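Local coordinates for protein polyhedrin (Antheraea mylitta cypovirus 4, PDB 5A8S) that forms the crystalline matrix of cypovirus polyhedra, the microcrystalline occlusion bodies that probably enclose and protect virus particles between insect hosts, at residues V116-N121 against R168-P173; W126-V131 against L183-Q188; T110-G115 against V172-H177. All coordinates share one frame; numbering follows the deposited sequence.

Contact 1 of 3, residues V116-N121 against R168-P173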
loop_
_atom_site.group_PDB
_atom_site.type_symbol
_atom_site.label_atom_id
_atom_site.label_comp_id
_atom_site.label_asym_id
_atom_site.label_seq_id
_atom_site.Cartn_x
_atom_site.Cartn_y
_atom_site.Cartn_z
ATOM N N VAL A 116 -19.742 -3.070 -10.183
ATOM C CA VAL A 116 -19.107 -4.004 -9.258
ATOM C C VAL A 116 -20.098 -4.514 -8.225
ATOM O O VAL A 116 -20.997 -3.795 -7.806
ATOM C CB VAL A 116 -17.898 -3.366 -8.522
ATOM C CG1 VAL A 116 -16.786 -2.995 -9.513
ATOM C CG2 VAL A 116 -18.333 -2.148 -7.712
ATOM N N ILE A 117 -19.950 -5.775 -7.838
ATOM C CA ILE A 117 -20.677 -6.303 -6.700
ATOM C C ILE A 117 -19.701 -6.218 -5.541
ATOM O O ILE A 117 -18.619 -6.791 -5.604
ATOM C CB ILE A 117 -21.117 -7.781 -6.902
ATOM C CG1 ILE A 117 -22.109 -7.927 -8.071
ATOM C CG2 ILE A 117 -21.772 -8.310 -5.637
ATOM C CD1 ILE A 117 -21.467 -7.869 -9.467
ATOM N N VAL A 118 -20.048 -5.482 -4.498
ATOM C CA VAL A 118 -19.177 -5.408 -3.336
ATOM C C VAL A 118 -19.769 -6.247 -2.220
ATOM O O VAL A 118 -20.912 -6.037 -1.817
ATOM C CB VAL A 118 -18.976 -3.976 -2.848
ATOM C CG1 VAL A 118 -17.986 -3.966 -1.727
ATOM C CG2 VAL A 118 -18.498 -3.084 -3.991
ATOM N N SER A 119 -18.973 -7.190 -1.733
ATOM C CA SER A 119 -19.403 -8.150 -0.730
ATOM C C SER A 119 -18.638 -7.921 0.579
ATOM O O SER A 119 -17.415 -8.018 0.608
ATOM C CB SER A 119 -19.143 -9.568 -1.244
ATOM O OG SER A 119 -19.477 -10.522 -0.254
ATOM N N PHE A 120 -19.373 -7.609 1.644
ATOM C CA PHE A 120 -18.809 -7.361 2.972
ATOM C C PHE A 120 -19.167 -8.516 3.895
ATOM O O PHE A 120 -20.341 -8.853 3.996
ATOM C CB PHE A 120 -19.440 -6.113 3.608
ATOM C CG PHE A 120 -19.148 -4.815 2.896
ATOM C CD1 PHE A 120 -19.915 -4.408 1.814
ATOM C CD2 PHE A 120 -18.151 -3.973 3.356
ATOM C CE1 PHE A 120 -19.672 -3.192 1.180
ATOM C CE2 PHE A 120 -17.896 -2.743 2.725
ATOM C CZ PHE A 120 -18.658 -2.357 1.641
ATOM N N ASN A 121 -18.191 -9.078 4.613
ATOM C CA ASN A 121 -18.449 -10.263 5.426
ATOM C C ASN A 121 -17.655 -10.291 6.721
ATOM O O ASN A 121 -16.455 -10.066 6.717
ATOM C CB ASN A 121 -18.121 -11.536 4.638
ATOM C CG ASN A 121 -18.740 -11.540 3.248
ATOM O OD1 ASN A 121 -19.820 -12.087 3.042
ATOM N ND2 ASN A 121 -18.047 -10.934 2.290
ATOM N N ARG A 168 -23.331 -8.607 3.946
ATOM C CA ARG A 168 -24.137 -7.738 3.104
ATOM C C ARG A 168 -23.460 -7.635 1.741
ATOM O O ARG A 168 -22.261 -7.855 1.627
ATOM C CB ARG A 168 -24.255 -6.344 3.711
ATOM C CG ARG A 168 -25.032 -6.301 5.024
ATOM C CD ARG A 168 -25.289 -4.875 5.500
ATOM N NE ARG A 168 -26.132 -4.878 6.697
ATOM C CZ ARG A 168 -27.384 -4.422 6.745
ATOM N NH1 ARG A 168 -27.948 -3.875 5.673
ATOM N NH2 ARG A 168 -28.071 -4.490 7.880
ATOM N N ALA A 169 -24.218 -7.290 0.707
ATOM C CA ALA A 169 -23.638 -7.110 -0.619
ATOM C C ALA A 169 -24.403 -6.033 -1.352
ATOM O O ALA A 169 -25.587 -5.845 -1.111
ATOM C CB ALA A 169 -23.682 -8.419 -1.408
ATOM N N VAL A 170 -23.728 -5.334 -2.256
ATOM C CA VAL A 170 -24.353 -4.253 -3.001
ATOM C C VAL A 170 -23.871 -4.283 -4.441
ATOM O O VAL A 170 -22.717 -4.623 -4.703
ATOM C CB VAL A 170 -24.019 -2.871 -2.389
ATOM C CG1 VAL A 170 -22.500 -2.628 -2.338
ATOM C CG2 VAL A 170 -24.720 -1.765 -3.165
ATOM N N TYR A 171 -24.758 -3.945 -5.376
ATOM C CA TYR A 171 -24.351 -3.756 -6.763
ATOM C C TYR A 171 -24.218 -2.263 -7.037
ATOM O O TYR A 171 -25.108 -1.482 -6.698
ATOM C CB TYR A 171 -25.338 -4.391 -7.745
ATOM C CG TYR A 171 -24.885 -4.272 -9.183
ATOM C CD1 TYR A 171 -23.844 -5.054 -9.665
ATOM C CD2 TYR A 171 -25.474 -3.357 -10.048
ATOM C CE1 TYR A 171 -23.416 -4.949 -10.982
ATOM C CE2 TYR A 171 -25.045 -3.237 -11.376
ATOM C CZ TYR A 171 -24.011 -4.036 -11.829
ATOM O OH TYR A 171 -23.571 -3.943 -13.135
ATOM N N VAL A 172 -23.097 -1.881 -7.644
ATOM C CA VAL A 172 -22.794 -0.481 -7.923
ATOM C C VAL A 172 -22.513 -0.310 -9.413
ATOM O O VAL A 172 -21.474 -0.746 -9.915
ATOM C CB VAL A 172 -21.573 -0.004 -7.115
ATOM C CG1 VAL A 172 -21.237 1.457 -7.446
ATOM C CG2 VAL A 172 -21.833 -0.173 -5.620
ATOM N N PRO A 173 -23.462 0.290 -10.143
ATOM C CA PRO A 173 -23.207 0.572 -11.562
ATOM C C PRO A 173 -22.100 1.605 -11.740
ATOM O O PRO A 173 -21.971 2.522 -10.930
ATOM C CB PRO A 173 -24.542 1.136 -12.064
ATOM C CG PRO A 173 -25.559 0.692 -11.064
ATOM C CD PRO A 173 -24.843 0.618 -9.749
#
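Strands 116-121 and 168-173 run antiparallel, the axes of these segments 4.6 Å apart at closest approach and their directions 161° apart, and three hydrogen-bonded pairs, Val116-Val172, Val118-Val170 and Phe120-Arg168, give six backbone bonds. Between them, Ile117-Tyr171 and Ser119-Ala169 are non-hydrogen-bonded pairs, where Ala169 CA comes within 3.2 Å of Val118 O in a CA-H...O contact. On the face of Val116, Val118 and Phe120, valine meets valine: Val116 CG2 lies 3.9 Å from Val172 CB, the two side chains side by side and pointing the same way, and Val118 CB lies 3.8 Å from Val170 CG1. Val131 of strand 130-134 packs against Val118, Phe120 and Val172 on this face. On the other face, Ile117 meets the edge of the Tyr171 ring, its CD1 3.7 Å from Tyr171 CD1. With CG anti to the backbone N (chi1 -177°), the ring is placed with its CD1 edge against Ile117, and its hydroxyl is hydrogen-bonded to Gln45. Ser119 OG accepts a bond from Asn121 ND2 at 2.9 Å, nearly in the amide plane, and is also hydrogen-bonded to Ala232 O. This regular, two-faced pairing is characteristic of neighbouring strands inside an antiparallel sheet, here the main sheet of the polyhedrin fold.

Contact 2 of 3, residues W126-V131 against L183-Q188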
loop_
_atom_site.group_PDB
_atom_site.type_symbol
_atom_site.label_atom_id
_atom_site.label_comp_id
_atom_site.label_asym_id
_atom_site.label_seq_id
_atom_site.Cartn_x
_atom_site.Cartn_y
_atom_site.Cartn_z
ATOM N N TRP A 126 -21.488 -2.224 10.418
ATOM C CA TRP A 126 -22.426 -1.999 9.310
ATOM C C TRP A 126 -22.873 -0.549 9.192
ATOM O O TRP A 126 -23.354 -0.134 8.146
ATOM C CB TRP A 126 -23.647 -2.907 9.440
ATOM C CG TRP A 126 -23.277 -4.346 9.439
ATOM C CD1 TRP A 126 -23.465 -5.246 10.446
ATOM C CD2 TRP A 126 -22.621 -5.052 8.382
ATOM N NE1 TRP A 126 -22.976 -6.480 10.073
ATOM C CE2 TRP A 126 -22.453 -6.384 8.808
ATOM C CE3 TRP A 126 -22.164 -4.686 7.111
ATOM C CZ2 TRP A 126 -21.841 -7.352 8.010
ATOM C CZ3 TRP A 126 -21.567 -5.644 6.320
ATOM C CH2 TRP A 126 -21.409 -6.964 6.772
ATOM N N THR A 127 -22.710 0.229 10.253
ATOM C CA THR A 127 -23.134 1.624 10.205
ATOM C C THR A 127 -22.122 2.511 9.464
ATOM O O THR A 127 -22.467 3.603 9.010
ATOM C CB THR A 127 -23.400 2.187 11.623
ATOM O OG1 THR A 127 -22.164 2.531 12.245
ATOM C CG2 THR A 127 -24.139 1.166 12.491
ATOM N N ARG A 128 -20.880 2.044 9.325
ATOM C CA ARG A 128 -19.855 2.824 8.622
ATOM C C ARG A 128 -19.177 2.065 7.472
ATOM O O ARG A 128 -18.106 2.455 7.003
ATOM C CB ARG A 128 -18.811 3.362 9.619
ATOM C CG ARG A 128 -19.451 4.186 10.747
ATOM C CD ARG A 128 -18.432 4.646 11.791
ATOM N NE ARG A 128 -17.610 5.738 11.281
ATOM C CZ ARG A 128 -16.371 5.610 10.816
ATOM N NH1 ARG A 128 -15.751 4.430 10.833
ATOM N NH2 ARG A 128 -15.732 6.678 10.364
ATOM N N ALA A 129 -19.802 0.986 7.016
ATOM C CA ALA A 129 -19.338 0.299 5.824
ATOM C C ALA A 129 -19.791 1.113 4.611
ATOM O O ALA A 129 -20.965 1.449 4.494
ATOM C CB ALA A 129 -19.902 -1.117 5.773
ATOM N N ARG A 130 -18.860 1.434 3.720
ATOM C CA ARG A 130 -19.130 2.405 2.668
ATOM C C ARG A 130 -18.492 2.045 1.334
ATOM O O ARG A 130 -17.416 1.451 1.279
ATOM C CB ARG A 130 -18.616 3.774 3.097
ATOM C CG ARG A 130 -19.269 4.290 4.361
ATOM C CD ARG A 130 -18.515 5.462 4.979
ATOM N NE ARG A 130 -19.332 6.076 6.022
ATOM C CZ ARG A 130 -18.879 6.881 6.979
ATOM N NH1 ARG A 130 -17.590 7.181 7.041
ATOM N NH2 ARG A 130 -19.720 7.380 7.880
ATOM N N VAL A 131 -19.167 2.435 0.259
ATOM C CA VAL A 131 -18.623 2.330 -1.081
ATOM C C VAL A 131 -18.919 3.640 -1.795
ATOM O O VAL A 131 -19.937 4.274 -1.527
ATOM C CB VAL A 131 -19.281 1.177 -1.878
ATOM C CG1 VAL A 131 -18.676 1.070 -3.282
ATOM C CG2 VAL A 131 -19.140 -0.140 -1.130
ATOM N N LEU A 183 -14.648 1.088 2.194
ATOM C CA LEU A 183 -14.212 1.124 3.582
ATOM C C LEU A 183 -14.988 0.080 4.373
ATOM O O LEU A 183 -16.209 0.010 4.281
ATOM C CB LEU A 183 -14.474 2.504 4.209
ATOM C CG LEU A 183 -14.258 2.563 5.740
ATOM C CD1 LEU A 183 -12.802 2.369 6.089
ATOM C CD2 LEU A 183 -14.776 3.865 6.335
ATOM N N ALA A 184 -14.272 -0.719 5.156
ATOM C CA ALA A 184 -14.898 -1.568 6.166
ATOM C C ALA A 184 -13.988 -1.578 7.386
ATOM O O ALA A 184 -12.767 -1.596 7.240
ATOM C CB ALA A 184 -15.103 -2.988 5.635
ATOM N N THR A 185 -14.573 -1.535 8.585
ATOM C CA THR A 185 -13.805 -1.689 9.815
ATOM C C THR A 185 -14.492 -2.682 10.731
ATOM O O THR A 185 -15.675 -2.982 10.565
ATOM C CB THR A 185 -13.651 -0.365 10.604
ATOM O OG1 THR A 185 -14.830 -0.119 11.386
ATOM C CG2 THR A 185 -13.402 0.804 9.677
ATOM N N ALA A 186 -13.740 -3.174 11.708
ATOM C CA ALA A 186 -14.286 -4.043 12.738
ATOM C C ALA A 186 -15.353 -3.280 13.522
ATOM O O ALA A 186 -15.235 -2.073 13.730
ATOM C CB ALA A 186 -13.165 -4.508 13.672
ATOM N N ARG A 187 -16.389 -3.990 13.952
ATOM C CA ARG A 187 -17.459 -3.400 14.745
ATOM C C ARG A 187 -16.871 -2.857 16.035
ATOM O O ARG A 187 -15.876 -3.387 16.534
ATOM C CB ARG A 187 -18.520 -4.460 15.049
ATOM C CG ARG A 187 -19.785 -3.934 15.725
ATOM C CD ARG A 187 -20.857 -5.016 15.731
ATOM N NE ARG A 187 -21.041 -5.526 14.374
ATOM C CZ ARG A 187 -21.364 -6.776 14.063
ATOM N NH1 ARG A 187 -21.581 -7.684 15.010
ATOM N NH2 ARG A 187 -21.471 -7.121 12.790
ATOM N N GLN A 188 -17.452 -1.781 16.559
ATOM C CA GLN A 188 -17.028 -1.270 17.855
ATOM C C GLN A 188 -16.983 -2.453 18.829
ATOM O O GLN A 188 -17.837 -3.334 18.783
ATOM C CB GLN A 188 -17.961 -0.145 18.354
ATOM C CG GLN A 188 -19.361 -0.569 18.776
ATOM C CD GLN A 188 -20.360 -0.628 17.626
ATOM O OE1 GLN A 188 -19.996 -0.898 16.482
ATOM N NE2 GLN A 188 -21.634 -0.382 17.932
HETATM O O HOH W 1 -22.454 -3.197 13.128
HETATM O O HOH W 2 -21.954 -9.197 10.955
#
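Backbone hydrogen bonds join Arg130 and Leu183 as a hydrogen-bonded antiparallel pair: Arg130 N reaches Leu183 O at 3.1 Å, in the carbonyl plane, and Leu183 N reaches Arg130 O at 2.9 Å. Just before this pair, Ala129 CA makes a CA-H...O contact with the same Leu183 O, which therefore receives two approaches from 126-131. Van der Waals contact comes from Leu183: with CG anti to the backbone N (chi1 170°), its CD2 methyl is carried against the Arg128 carbonyl oxygen (CD2 to O 3.7 Å) and also meets the aliphatic CD of Arg130. Asn206 of the third subunit packs on Leu183, Arg128 and Arg130. Water-mediated contacts join the other end. Trp126 NE1 and Arg187 NH2 are only 3.2 Å apart, but both are donors, and one water accepts from each, at 3.0 Å from Trp126 NE1 and 2.8 Å from Arg187 NH2. That water lies in the plane of both groups, although the indole and guanidinium are turned 37° apart. A second water accepts from Trp126 N and, weakly, from Arg187 NE, while Arg187 NH2 is also hydrogen-bonded to Ile124 O. The arrangement is that of an antiparallel strand pair opening into loops, here at the margin of the three-stranded sheet and bordering a subunit interface.

Contact 3 of 3, residues T110-G115 against V172-H177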
loop_
_atom_site.group_PDB
_atom_site.type_symbol
_atom_site.label_atom_id
_atom_site.label_comp_id
_atom_site.label_asym_id
_atom_site.label_seq_id
_atom_site.Cartn_x
_atom_site.Cartn_y
_atom_site.Cartn_z
ATOM N N THR A 110 -13.731 -1.557 -23.883
ATOM C CA THR A 110 -14.697 -2.581 -23.477
ATOM C C THR A 110 -14.188 -3.451 -22.332
ATOM O O THR A 110 -14.916 -4.287 -21.798
ATOM C CB THR A 110 -15.147 -3.463 -24.660
ATOM O OG1 THR A 110 -14.010 -4.065 -25.276
ATOM C CG2 THR A 110 -15.908 -2.618 -25.702
ATOM N N ARG A 111 -12.935 -3.234 -21.953
ATOM C CA ARG A 111 -12.371 -3.841 -20.757
ATOM C C ARG A 111 -12.833 -3.140 -19.485
ATOM O O ARG A 111 -12.583 -3.623 -18.383
ATOM C CB ARG A 111 -10.844 -3.777 -20.812
ATOM C CG ARG A 111 -10.216 -4.608 -21.912
ATOM C CD ARG A 111 -8.711 -4.363 -21.950
ATOM N NE ARG A 111 -8.394 -2.950 -22.149
ATOM C CZ ARG A 111 -7.185 -2.430 -21.978
ATOM N NH1 ARG A 111 -6.182 -3.210 -21.600
ATOM N NH2 ARG A 111 -6.973 -1.140 -22.192
ATOM N N TYR A 112 -13.479 -1.988 -19.603
ATOM C CA TYR A 112 -13.917 -1.294 -18.392
ATOM C C TYR A 112 -15.230 -1.914 -17.898
ATOM O O TYR A 112 -16.112 -2.209 -18.699
ATOM C CB TYR A 112 -14.084 0.215 -18.627
ATOM C CG TYR A 112 -14.417 0.925 -17.338
ATOM C CD1 TYR A 112 -13.417 1.356 -16.488
ATOM C CD2 TYR A 112 -15.738 1.107 -16.951
ATOM C CE1 TYR A 112 -13.719 1.972 -15.282
ATOM C CE2 TYR A 112 -16.052 1.721 -15.759
ATOM C CZ TYR A 112 -15.036 2.144 -14.925
ATOM O OH TYR A 112 -15.340 2.760 -13.735
ATOM N N PRO A 113 -15.370 -2.114 -16.577
ATOM C CA PRO A 113 -16.523 -2.888 -16.097
ATOM C C PRO A 113 -17.837 -2.104 -16.109
ATOM O O PRO A 113 -17.837 -0.876 -16.048
ATOM C CB PRO A 113 -16.120 -3.254 -14.672
ATOM C CG PRO A 113 -15.233 -2.116 -14.244
ATOM C CD PRO A 113 -14.477 -1.705 -15.473
ATOM N N MET A 114 -18.948 -2.823 -16.211
ATOM C CA MET A 114 -20.273 -2.210 -16.178
ATOM C C MET A 114 -20.703 -1.848 -14.759
ATOM O O MET A 114 -21.564 -0.991 -14.554
ATOM C CB MET A 114 -21.279 -3.171 -16.817
ATOM C CG MET A 114 -20.748 -3.736 -18.128
ATOM S SD MET A 114 -21.999 -4.492 -19.155
ATOM C CE MET A 114 -22.231 -6.055 -18.303
ATOM N N GLY A 115 -20.090 -2.501 -13.779
ATOM C CA GLY A 115 -20.409 -2.266 -12.379
ATOM C C GLY A 115 -19.638 -3.232 -11.501
ATOM O O GLY A 115 -18.939 -4.107 -12.011
ATOM N N VAL A 172 -23.097 -1.881 -7.644
ATOM C CA VAL A 172 -22.794 -0.481 -7.923
ATOM C C VAL A 172 -22.513 -0.310 -9.413
ATOM O O VAL A 172 -21.474 -0.746 -9.915
ATOM C CB VAL A 172 -21.573 -0.004 -7.115
ATOM C CG1 VAL A 172 -21.237 1.457 -7.446
ATOM C CG2 VAL A 172 -21.833 -0.173 -5.620
ATOM N N PRO A 173 -23.462 0.290 -10.143
ATOM C CA PRO A 173 -23.207 0.572 -11.562
ATOM C C PRO A 173 -22.100 1.605 -11.740
ATOM O O PRO A 173 -21.971 2.522 -10.930
ATOM C CB PRO A 173 -24.542 1.136 -12.064
ATOM C CG PRO A 173 -25.559 0.692 -11.064
ATOM C CD PRO A 173 -24.843 0.618 -9.749
ATOM N N LEU A 174 -21.308 1.456 -12.795
ATOM C CA LEU A 174 -20.212 2.385 -13.070
ATOM C C LEU A 174 -20.335 2.920 -14.481
ATOM O O LEU A 174 -20.745 2.195 -15.374
ATOM C CB LEU A 174 -18.857 1.678 -12.951
ATOM C CG LEU A 174 -18.525 1.077 -11.587
ATOM C CD1 LEU A 174 -17.257 0.254 -11.702
ATOM C CD2 LEU A 174 -18.381 2.165 -10.541
ATOM N N ASP A 175 -19.982 4.181 -14.689
ATOM C CA ASP A 175 -19.740 4.643 -16.054
ATOM C C ASP A 175 -18.226 4.733 -16.230
ATOM O O ASP A 175 -17.473 4.512 -15.277
ATOM C CB ASP A 175 -20.515 5.930 -16.413
ATOM C CG ASP A 175 -19.844 7.218 -15.933
ATOM O OD1 ASP A 175 -18.649 7.210 -15.584
ATOM O OD2 ASP A 175 -20.531 8.268 -15.947
ATOM N N GLU A 176 -17.778 5.016 -17.445
ATOM C CA GLU A 176 -16.387 4.778 -17.789
ATOM C C GLU A 176 -15.399 5.701 -17.060
ATOM O O GLU A 176 -14.207 5.402 -17.005
ATOM C CB GLU A 176 -16.184 4.890 -19.300
ATOM C CG GLU A 176 -14.822 4.421 -19.746
ATOM C CD GLU A 176 -14.614 4.593 -21.226
ATOM O OE1 GLU A 176 -15.394 5.346 -21.853
ATOM O OE2 GLU A 176 -13.676 3.967 -21.758
ATOM N N HIS A 177 -15.871 6.808 -16.490
ATOM C CA HIS A 177 -14.948 7.689 -15.783
ATOM C C HIS A 177 -14.897 7.427 -14.268
ATOM O O HIS A 177 -14.262 8.172 -13.533
ATOM C CB HIS A 177 -15.228 9.162 -16.112
ATOM C CG HIS A 177 -16.094 9.871 -15.115
ATOM N ND1 HIS A 177 -17.396 9.508 -14.859
ATOM C CD2 HIS A 177 -15.851 10.964 -14.350
ATOM C CE1 HIS A 177 -17.915 10.325 -13.965
ATOM N NE2 HIS A 177 -16.996 11.219 -13.636
HETATM O O HOH W 3 -20.033 0.926 -17.759
#
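The end of a strand pair, continuing into two packed loops, joins 110-115 to 172-177 where strand 115-121 begins and strand 167-173 ends. Leu174 N donates to Met114 O at 3.0 Å; the bond is straight at hydrogen (172°), yet the donor stands above the carbonyl plane. Next to it, Gly115 and Pro173 form a non-hydrogen-bonded pair with CA atoms 4.1 Å apart. Tyr112 carries much of the side-chain contact. With CG anti to the backbone N (chi1 -175°), its ring is set between Glu176 and Pro113: Glu176 CA sits over one face in a CH-pi contact, 4.0 Å from the ring centroid, while Pro113 CD lies on the opposite face, offset toward the rim. Leu174 crosses the ring at about a right angle, with its CB at the ring edge, 4.0 Å from Tyr112 CE2, and its CD1 4.0 Å from Pro113 CG. Asp175 OD1 accepts from both His177 N, forming an Asx turn, and His177 ND1, through its syn lone pair at 2.7 Å. Tyr112 OH is hydrogen-bonded to Asn178 O and its ring meets Trp68 of helix 68-71, while Leu174 packs on Val116 of strand 115-121 and Ala133 of strand 130-134, and Pro113 on Ala44 of strand 38-45.

Contacts 1 and 3 are successive parts of one strand pairing: they share Val172 and Pro173, their centres lie about 14 Å apart, and contact 3 carries the pairing of strands 115-121 and 167-173 into the loops. Contact 2 belongs to the three-stranded sheet, its centre about 13 Å from that of contact 1 and about 24 Å from that of contact 3. Along the chain the segments run 110-115, 116-121, 126-131, 168-173 (overlapping 172-177) and 183-188. Phe120 CB lies 3.5 Å from Trp126 CZ3, and Arg168 CD 3.5 Å from Trp126 CE3. Strand 115-121 leads to 130-134 and strand 167-173 to 179-185, so both strands of contact 1 are followed by strands of contact 2, consistent with the two sheets packing against each other.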